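Local coordinates for Galactose/lactose metabolism regulatory protein GAL80 (Saccharomyces cerevisiae, PDB 3BTV) that represses the genes of galactose and lactose metabolism by binding the activator GAL4 and blocking its transcriptional activation when no inducing sugar is present, at residues V124-A129 against L209-F214; I52-S57 against E82-S87; V296-G301 against D305-G310. The protein carries 1 engineered substitution. All coordinates share one frame; numbering follows the deposited sequence.

The contacts sample both halves of GAL80 and their seam. Contact 2 lies in the N-terminal Rossmann half, where helix 81-86 packs on the parallel sheet; contact 1 starts at strand 121-125 of that sheet and reaches across to helix 209-225 of the C-terminal half. Contact 3 is a hairpin in the large C-terminal sheet. The centre of contact 1 lies about 6 Å from the centre of the chain, about 25 Å from that of contact 2 and about 23 Å from that of contact 3. Contacts 2 and 3 fall on opposite sides of the chain's centre, their centres about 44 Å apart. Helix 209-225 links contacts 1 and 3, since its later turns pack against the hairpin.

Contact 1: V124-A129 against L209-F214; sequences VEWALA and LVTTTF
Where the chain leaves strand 121-125, A127 approaches the first turns of helix 209-225, its CA 6.7 Å from that of T212, and the peptide between W126 and A127 is cis. The indole of W126 bridges the gap. With its CG anti to the backbone N (chi1 178°), it extends its NE1 edge to the helix, and NE1 donates to the backbone O of T211 at 2.8 Å. The acceptor lies almost in the indole plane, but the bond is bent, 148° at the hydrogen, and NE1 stands off the carbonyl plane by 29°. The cis link brings the CB of A127 over one face of the same indole, and this methyl also meets CG2 of T211 at 3.7 Å. T211 OG1 turns instead to D208. The hydrogen bond holds the NE1 edge, and the alanine methyl covers one face of the ring. E125-W126-A127 probably corresponds to the Glu-Lys-Pro motif of oxidoreductases in the Gfo/Idh/MocA family, so here tryptophan would stand in place of the lysine. Around this seam between the two domains, H216 meets the indole edge-to-face, L411 and H412 of helix 405-424 pack on it, and helix 132-143 lies against L128 and A129.

Contact 2: I52-S57 against E82-S87; sequences ITALYS and ESFASS
Strand 52-56 and helix 82-86 run nearly antiparallel, 152° between their directions, and their axes come within 8.8 Å; the nearest CA atoms, those of Y56 and F84, are 6.6 Å apart. F84 carries almost all of the contact. Its CG is anti to the backbone N (chi1 180°), which sends the ring straight from the helix onto the strand. There the CB of Y56 lies over one ring face, 3.4 Å from F84 CD1, while the phenol itself leads away from the helix. Farther along the ring, F84 CE1 touches the methyl of A54 at 3.8 Å. The same CE1 edge also meets the backbone: L55 N lies near the ring plane, 3.6 Å from CE1. In this Rossmann domain strand 50-56 is flanked by strands 21-26 and 76-78, and helix 81-86 belongs to the connection from strand 76-78 to strand 92-95. F84 therefore packs on one face of the parallel sheet, together with A54 and Y56; L55 points to the other, where helix 60-69 supplies T66 and I67. At the end of the short helix, S86 N and S86 OG grip the carbonyl O of E82 from opposite faces of its plane, the hydroxyl at 2.7 Å. S86 OG is also bonded to N115, and F112 of helix 102-112 packs beside it.

Contact 3: V296-G301 against D305-G310; sequences VIDIHG and DLKLEG
K307 starts with its CG anti to the backbone N (chi1 175°) and then bends at both chi3 and chi4, which curls its ammonium round to the D298 carboxylate. That carboxylate, with CG beside its own backbone N (chi1 -79°), lies alongside the lysine, both pointing the same way. NZ meets the syn lone pair of D298 OD2 in a salt bridge of 2.7 Å, and CG of K307 passes 3.2 Å from the same oxygen. Next to this pair, H300 and D305 meet with ring and carboxylate planes 77° apart: H300 ND1 reaches D305 OD2 in a weak, 3.5 Å bond, while D305 OD1 takes another weak one from G301 N. The imidazole has its stronger partner at NE2, in E180. The two strands form an antiparallel beta hairpin, whose three-residue turn carries the engineered arginine. I297 pairs with L308, and I299 with L306, each through two backbone hydrogen bonds; I297 N to L308 O measures 3.0 Å and I299 N to L306 O 2.8 Å. The side chains of these four share the sheet face opposite the salt bridge. Those of I299 and L306 lie side by side, CD1 of I299 4.2 Å from CD2 of L306, and both touch I168 of helix 159-169; I220 and M224 of helix 209-225 cover I297 and L308. On the D298-K307 face, K283 of the second subunit packs on H300.

Contact 1: V124-A129 against L209-F214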
loop_
_atom_site.group_PDB
_atom_site.type_symbol
_atom_site.label_atom_id
_atom_site.label_comp_id
_atom_site.label_asym_id
_atom_site.label_seq_id
_atom_site.Cartn_x
_atom_site.Cartn_y
_atom_site.Cartn_z
ATOM N N VAL B 124 -8.104 -11.111 29.558
ATOM C CA VAL B 124 -6.867 -11.622 28.962
ATOM C C VAL B 124 -6.275 -10.611 28.004
ATOM O O VAL B 124 -7.004 -9.902 27.317
ATOM C CB VAL B 124 -7.092 -12.972 28.222
ATOM C CG1 VAL B 124 -5.776 -13.528 27.685
ATOM C CG2 VAL B 124 -7.747 -13.996 29.162
ATOM N N GLU B 125 -4.951 -10.544 27.948
ATOM C CA GLU B 125 -4.295 -9.656 26.996
ATOM C C GLU B 125 -4.221 -10.252 25.604
ATOM O O GLU B 125 -4.250 -11.469 25.441
ATOM C CB GLU B 125 -2.902 -9.289 27.488
ATOM C CG GLU B 125 -2.946 -8.339 28.659
ATOM C CD GLU B 125 -1.591 -7.775 28.983
ATOM O OE1 GLU B 125 -0.636 -8.578 29.075
ATOM O OE2 GLU B 125 -1.483 -6.536 29.138
ATOM N N TRP B 126 -4.163 -9.382 24.602
ATOM C CA TRP B 126 -3.913 -9.803 23.228
ATOM C C TRP B 126 -2.411 -10.031 23.099
ATOM O O TRP B 126 -1.634 -9.235 23.612
ATOM C CB TRP B 126 -4.381 -8.730 22.239
ATOM C CG TRP B 126 -4.089 -9.098 20.814
ATOM C CD1 TRP B 126 -3.061 -8.644 20.054
ATOM C CD2 TRP B 126 -4.811 -10.030 20.002
ATOM N NE1 TRP B 126 -3.093 -9.233 18.820
ATOM C CE2 TRP B 126 -4.158 -10.092 18.761
ATOM C CE3 TRP B 126 -5.940 -10.828 20.210
ATOM C CZ2 TRP B 126 -4.606 -10.907 17.716
ATOM C CZ3 TRP B 126 -6.385 -11.631 19.175
ATOM C CH2 TRP B 126 -5.716 -11.672 17.948
ATOM N N ALA B 127 -1.985 -11.108 22.441
ATOM C CA ALA B 127 -2.865 -12.044 21.757
ATOM C C ALA B 127 -3.434 -13.090 22.704
ATOM O O ALA B 127 -2.826 -13.427 23.722
ATOM C CB ALA B 127 -2.109 -12.729 20.611
ATOM N N LEU B 128 -4.602 -13.620 22.351
ATOM C CA LEU B 128 -5.272 -14.589 23.201
ATOM C C LEU B 128 -4.429 -15.859 23.334
ATOM O O LEU B 128 -4.245 -16.379 24.430
ATOM C CB LEU B 128 -6.664 -14.928 22.652
ATOM C CG LEU B 128 -7.435 -15.965 23.480
ATOM C CD1 LEU B 128 -7.478 -15.569 24.963
ATOM C CD2 LEU B 128 -8.845 -16.157 22.931
ATOM N N ALA B 129 -3.897 -16.338 22.215
ATOM C CA ALA B 129 -3.092 -17.555 22.232
ATOM C C ALA B 129 -2.068 -17.569 21.100
ATOM O O ALA B 129 -1.932 -16.591 20.357
ATOM C CB ALA B 129 -3.984 -18.777 22.153
ATOM N N LEU B 209 5.106 -9.566 14.230
ATOM C CA LEU B 209 4.678 -8.401 13.458
ATOM C C LEU B 209 3.225 -8.515 13.019
ATOM O O LEU B 209 2.480 -7.538 13.023
ATOM C CB LEU B 209 5.563 -8.240 12.218
ATOM C CG LEU B 209 5.201 -7.054 11.318
ATOM C CD1 LEU B 209 5.353 -5.755 12.116
ATOM C CD2 LEU B 209 6.049 -7.012 10.059
ATOM N N VAL B 210 2.824 -9.711 12.613
ATOM C CA VAL B 210 1.482 -9.889 12.090
ATOM C C VAL B 210 0.457 -9.984 13.213
ATOM O O VAL B 210 -0.512 -9.208 13.278
ATOM C CB VAL B 210 1.400 -11.126 11.204
ATOM C CG1 VAL B 210 0.009 -11.239 10.607
ATOM C CG2 VAL B 210 2.443 -11.035 10.104
ATOM N N THR B 211 0.694 -10.931 14.106
ATOM C CA THR B 211 -0.233 -11.221 15.179
ATOM C C THR B 211 -0.441 -10.013 16.067
ATOM O O THR B 211 -1.559 -9.711 16.486
ATOM C CB THR B 211 0.298 -12.377 16.052
ATOM O OG1 THR B 211 0.505 -13.534 15.226
ATOM C CG2 THR B 211 -0.689 -12.697 17.158
ATOM N N THR B 212 0.645 -9.314 16.356
ATOM C CA THR B 212 0.600 -8.293 17.385
ATOM C C THR B 212 0.376 -6.903 16.811
ATOM O O THR B 212 -0.663 -6.286 17.046
ATOM C CB THR B 212 1.879 -8.321 18.238
ATOM O OG1 THR B 212 2.169 -9.678 18.600
ATOM C CG2 THR B 212 1.710 -7.469 19.510
ATOM N N THR B 213 1.347 -6.418 16.049
ATOM C CA THR B 213 1.324 -5.051 15.553
ATOM C C THR B 213 0.223 -4.851 14.525
ATOM O O THR B 213 -0.612 -3.975 14.662
ATOM C CB THR B 213 2.663 -4.663 14.921
ATOM O OG1 THR B 213 3.718 -4.991 15.825
ATOM C CG2 THR B 213 2.696 -3.160 14.625
ATOM N N PHE B 214 0.226 -5.685 13.495
ATOM C CA PHE B 214 -0.853 -5.677 12.533
ATOM C C PHE B 214 -2.192 -6.015 13.193
ATOM O O PHE B 214 -3.216 -5.416 12.867
ATOM C CB PHE B 214 -0.540 -6.640 11.395
ATOM C CG PHE B 214 -1.659 -6.787 10.407
ATOM C CD1 PHE B 214 -1.900 -5.808 9.464
ATOM C CD2 PHE B 214 -2.470 -7.900 10.430
ATOM C CE1 PHE B 214 -2.923 -5.944 8.566
ATOM C CE2 PHE B 214 -3.501 -8.043 9.526
ATOM C CZ PHE B 214 -3.725 -7.071 8.597
#

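Contact 2: I52-S57 against E82-S87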
loop_
_atom_site.group_PDB
_atom_site.type_symbol
_atom_site.label_atom_id
_atom_site.label_comp_id
_atom_site.label_asym_id
_atom_site.label_seq_id
_atom_site.Cartn_x
_atom_site.Cartn_y
_atom_site.Cartn_z
ATOM N N ILE B 52 -7.668 -5.358 44.451
ATOM C CA ILE B 52 -6.880 -6.571 44.267
ATOM C C ILE B 52 -6.903 -7.436 45.523
ATOM O O ILE B 52 -6.212 -7.149 46.501
ATOM C CB ILE B 52 -5.427 -6.236 43.881
ATOM C CG1 ILE B 52 -5.382 -5.622 42.475
ATOM C CG2 ILE B 52 -4.553 -7.472 43.940
ATOM C CD1 ILE B 52 -3.992 -5.191 42.034
ATOM N N THR B 53 -7.700 -8.499 45.487
ATOM C CA THR B 53 -7.880 -9.358 46.649
ATOM C C THR B 53 -7.072 -10.649 46.546
ATOM O O THR B 53 -6.942 -11.388 47.520
ATOM C CB THR B 53 -9.362 -9.722 46.850
ATOM O OG1 THR B 53 -9.802 -10.554 45.768
ATOM C CG2 THR B 53 -10.218 -8.463 46.909
ATOM N N ALA B 54 -6.536 -10.920 45.364
ATOM C CA ALA B 54 -5.768 -12.139 45.147
ATOM C C ALA B 54 -4.621 -11.898 44.178
ATOM O O ALA B 54 -4.664 -10.975 43.367
ATOM C CB ALA B 54 -6.668 -13.242 44.635
ATOM N N LEU B 55 -3.597 -12.741 44.258
ATOM C CA LEU B 55 -2.409 -12.575 43.429
ATOM C C LEU B 55 -1.722 -13.926 43.327
ATOM O O LEU B 55 -1.636 -14.649 44.320
ATOM C CB LEU B 55 -1.463 -11.569 44.086
ATOM C CG LEU B 55 -0.765 -10.533 43.216
ATOM C CD1 LEU B 55 -1.782 -9.555 42.672
ATOM C CD2 LEU B 55 0.304 -9.800 44.009
ATOM N N TYR B 56 -1.233 -14.277 42.143
ATOM C CA TYR B 56 -0.521 -15.546 42.001
ATOM C C TYR B 56 0.636 -15.509 41.018
ATOM O O TYR B 56 0.575 -14.850 39.991
ATOM C CB TYR B 56 -1.466 -16.683 41.606
ATOM C CG TYR B 56 -0.730 -17.912 41.120
ATOM C CD1 TYR B 56 -0.206 -18.836 42.019
ATOM C CD2 TYR B 56 -0.540 -18.140 39.762
ATOM C CE1 TYR B 56 0.477 -19.960 41.580
ATOM C CE2 TYR B 56 0.144 -19.260 39.314
ATOM C CZ TYR B 56 0.649 -20.168 40.229
ATOM O OH TYR B 56 1.326 -21.280 39.787
ATOM N N SER B 57 1.686 -16.247 41.352
ATOM C CA SER B 57 2.784 -16.504 40.430
ATOM C C SER B 57 3.538 -17.738 40.920
ATOM O O SER B 57 3.400 -18.131 42.083
ATOM C CB SER B 57 3.716 -15.291 40.329
ATOM O OG SER B 57 4.373 -15.035 41.556
ATOM N N GLU B 82 -4.350 -23.668 41.522
ATOM C CA GLU B 82 -5.597 -24.278 41.967
ATOM C C GLU B 82 -6.260 -23.486 43.089
ATOM O O GLU B 82 -7.441 -23.154 43.009
ATOM C CB GLU B 82 -5.353 -25.712 42.427
ATOM C CG GLU B 82 -6.543 -26.335 43.123
ATOM C CD GLU B 82 -6.379 -27.823 43.318
ATOM O OE1 GLU B 82 -5.496 -28.410 42.659
ATOM O OE2 GLU B 82 -7.135 -28.403 44.125
ATOM N N SER B 83 -5.499 -23.201 44.141
ATOM C CA SER B 83 -6.002 -22.384 45.237
ATOM C C SER B 83 -6.459 -21.024 44.711
ATOM O O SER B 83 -7.578 -20.586 44.980
ATOM C CB SER B 83 -4.925 -22.209 46.307
ATOM O OG SER B 83 -3.711 -21.748 45.736
ATOM N N PHE B 84 -5.589 -20.368 43.951
ATOM C CA PHE B 84 -5.913 -19.078 43.342
ATOM C C PHE B 84 -7.260 -19.116 42.617
ATOM O O PHE B 84 -8.156 -18.321 42.910
ATOM C CB PHE B 84 -4.795 -18.648 42.379
ATOM C CG PHE B 84 -5.038 -17.320 41.697
ATOM C CD1 PHE B 84 -4.725 -16.125 42.336
ATOM C CD2 PHE B 84 -5.560 -17.269 40.412
ATOM C CE1 PHE B 84 -4.938 -14.907 41.716
ATOM C CE2 PHE B 84 -5.776 -16.043 39.771
ATOM C CZ PHE B 84 -5.464 -14.860 40.422
ATOM N N ALA B 85 -7.402 -20.051 41.680
ATOM C CA ALA B 85 -8.584 -20.118 40.821
ATOM C C ALA B 85 -9.846 -20.539 41.569
ATOM O O ALA B 85 -10.957 -20.171 41.180
ATOM C CB ALA B 85 -8.332 -21.052 39.645
ATOM N N SER B 86 -9.669 -21.319 42.634
ATOM C CA SER B 86 -10.790 -21.829 43.409
ATOM C C SER B 86 -11.348 -20.772 44.353
ATOM O O SER B 86 -12.549 -20.741 44.619
ATOM C CB SER B 86 -10.368 -23.066 44.202
ATOM O OG SER B 86 -9.929 -24.096 43.332
ATOM N N SER B 87 -10.469 -19.908 44.853
ATOM C CA SER B 87 -10.862 -18.879 45.809
ATOM C C SER B 87 -12.168 -18.204 45.410
ATOM O O SER B 87 -12.458 -18.045 44.227
ATOM C CB SER B 87 -9.758 -17.829 45.959
ATOM O OG SER B 87 -10.147 -16.802 46.862
#

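Contact 3: V296-G301 against D305-G310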
loop_
_atom_site.group_PDB
_atom_site.type_symbol
_atom_site.label_atom_id
_atom_site.label_comp_id
_atom_site.label_asym_id
_atom_site.label_seq_id
_atom_site.Cartn_x
_atom_site.Cartn_y
_atom_site.Cartn_z
ATOM N N VAL B 296 0.758 5.314 10.243
ATOM C CA VAL B 296 -0.221 6.220 9.644
ATOM C C VAL B 296 -1.339 5.432 9.019
ATOM O O VAL B 296 -1.105 4.441 8.332
ATOM C CB VAL B 296 0.374 7.195 8.598
ATOM C CG1 VAL B 296 1.812 7.534 8.936
ATOM C CG2 VAL B 296 0.262 6.627 7.201
ATOM N N ILE B 297 -2.553 5.874 9.308
ATOM C CA ILE B 297 -3.777 5.339 8.721
ATOM C C ILE B 297 -4.442 6.508 7.990
ATOM O O ILE B 297 -4.812 7.525 8.608
ATOM C CB ILE B 297 -4.710 4.808 9.811
ATOM C CG1 ILE B 297 -3.979 3.753 10.658
ATOM C CG2 ILE B 297 -6.007 4.256 9.231
ATOM C CD1 ILE B 297 -4.793 3.267 11.846
ATOM N N ASP B 298 -4.518 6.390 6.673
ATOM C CA ASP B 298 -5.156 7.396 5.821
ATOM C C ASP B 298 -6.491 6.861 5.360
ATOM O O ASP B 298 -6.543 5.846 4.669
ATOM C CB ASP B 298 -4.284 7.635 4.588
ATOM C CG ASP B 298 -3.095 8.530 4.874
ATOM O OD1 ASP B 298 -2.074 8.399 4.166
ATOM O OD2 ASP B 298 -3.182 9.364 5.805
ATOM N N ILE B 299 -7.570 7.536 5.729
ATOM C CA ILE B 299 -8.901 7.136 5.280
ATOM C C ILE B 299 -9.447 8.200 4.328
ATOM O O ILE B 299 -9.601 9.346 4.704
ATOM C CB ILE B 299 -9.824 6.923 6.479
ATOM C CG1 ILE B 299 -9.210 5.861 7.393
ATOM C CG2 ILE B 299 -11.226 6.513 6.028
ATOM C CD1 ILE B 299 -10.024 5.513 8.596
ATOM N N HIS B 300 -9.666 7.838 3.070
ATOM C CA HIS B 300 -10.117 8.825 2.079
ATOM C C HIS B 300 -11.621 8.702 1.882
ATOM O O HIS B 300 -12.120 7.646 1.443
ATOM C CB HIS B 300 -9.384 8.600 0.757
ATOM C CG HIS B 300 -7.902 8.485 0.916
ATOM N ND1 HIS B 300 -7.096 9.584 1.132
ATOM C CD2 HIS B 300 -7.075 7.407 0.887
ATOM C CE1 HIS B 300 -5.835 9.190 1.230
ATOM N NE2 HIS B 300 -5.797 7.873 1.088
ATOM N N GLY B 301 -12.340 9.757 2.242
ATOM C CA GLY B 301 -13.795 9.797 2.138
ATOM C C GLY B 301 -14.243 10.582 0.923
ATOM O O GLY B 301 -13.447 11.265 0.305
ATOM N N ASP B 305 -11.062 13.833 4.100
ATOM C CA ASP B 305 -10.077 12.812 4.441
ATOM C C ASP B 305 -9.795 12.868 5.928
ATOM O O ASP B 305 -9.845 13.940 6.550
ATOM C CB ASP B 305 -8.769 13.031 3.690
ATOM C CG ASP B 305 -8.885 12.692 2.208
ATOM O OD1 ASP B 305 -9.937 12.150 1.789
ATOM O OD2 ASP B 305 -7.919 12.969 1.470
ATOM N N LEU B 306 -9.477 11.708 6.485
ATOM C CA LEU B 306 -9.149 11.575 7.896
ATOM C C LEU B 306 -7.802 10.869 7.955
ATOM O O LEU B 306 -7.578 9.914 7.232
ATOM C CB LEU B 306 -10.226 10.717 8.557
ATOM C CG LEU B 306 -10.233 10.419 10.040
ATOM C CD1 LEU B 306 -11.656 10.047 10.438
ATOM C CD2 LEU B 306 -9.305 9.266 10.283
ATOM N N LYS B 307 -6.920 11.339 8.812
ATOM C CA LYS B 307 -5.620 10.712 9.008
ATOM C C LYS B 307 -5.276 10.575 10.500
ATOM O O LYS B 307 -5.372 11.537 11.285
ATOM C CB LYS B 307 -4.532 11.511 8.291
ATOM C CG LYS B 307 -3.120 10.975 8.542
ATOM C CD LYS B 307 -2.075 12.093 8.414
ATOM C CE LYS B 307 -1.827 12.464 6.958
ATOM N NZ LYS B 307 -1.324 11.280 6.179
ATOM N N LEU B 308 -4.912 9.367 10.904
ATOM C CA LEU B 308 -4.422 9.131 12.265
ATOM C C LEU B 308 -2.944 8.822 12.166
ATOM O O LEU B 308 -2.542 8.028 11.325
ATOM C CB LEU B 308 -5.139 7.930 12.890
ATOM C CG LEU B 308 -6.622 8.091 13.221
ATOM C CD1 LEU B 308 -7.419 6.877 12.752
ATOM C CD2 LEU B 308 -6.824 8.329 14.707
ATOM N N GLU B 309 -2.125 9.444 13.007
ATOM C CA GLU B 309 -0.692 9.147 12.999
ATOM C C GLU B 309 -0.180 8.920 14.394
ATOM O O GLU B 309 -0.803 9.344 15.367
ATOM C CB GLU B 309 0.136 10.296 12.445
ATOM C CG GLU B 309 -0.326 10.950 11.189
ATOM C CD GLU B 309 0.422 12.255 10.980
ATOM O OE1 GLU B 309 0.529 13.035 11.961
ATOM O OE2 GLU B 309 0.921 12.490 9.857
ATOM N N GLY B 310 0.992 8.297 14.484
ATOM C CA GLY B 310 1.674 8.179 15.760
ATOM C C GLY B 310 3.137 7.811 15.644
ATOM O O GLY B 310 3.620 7.470 14.563
#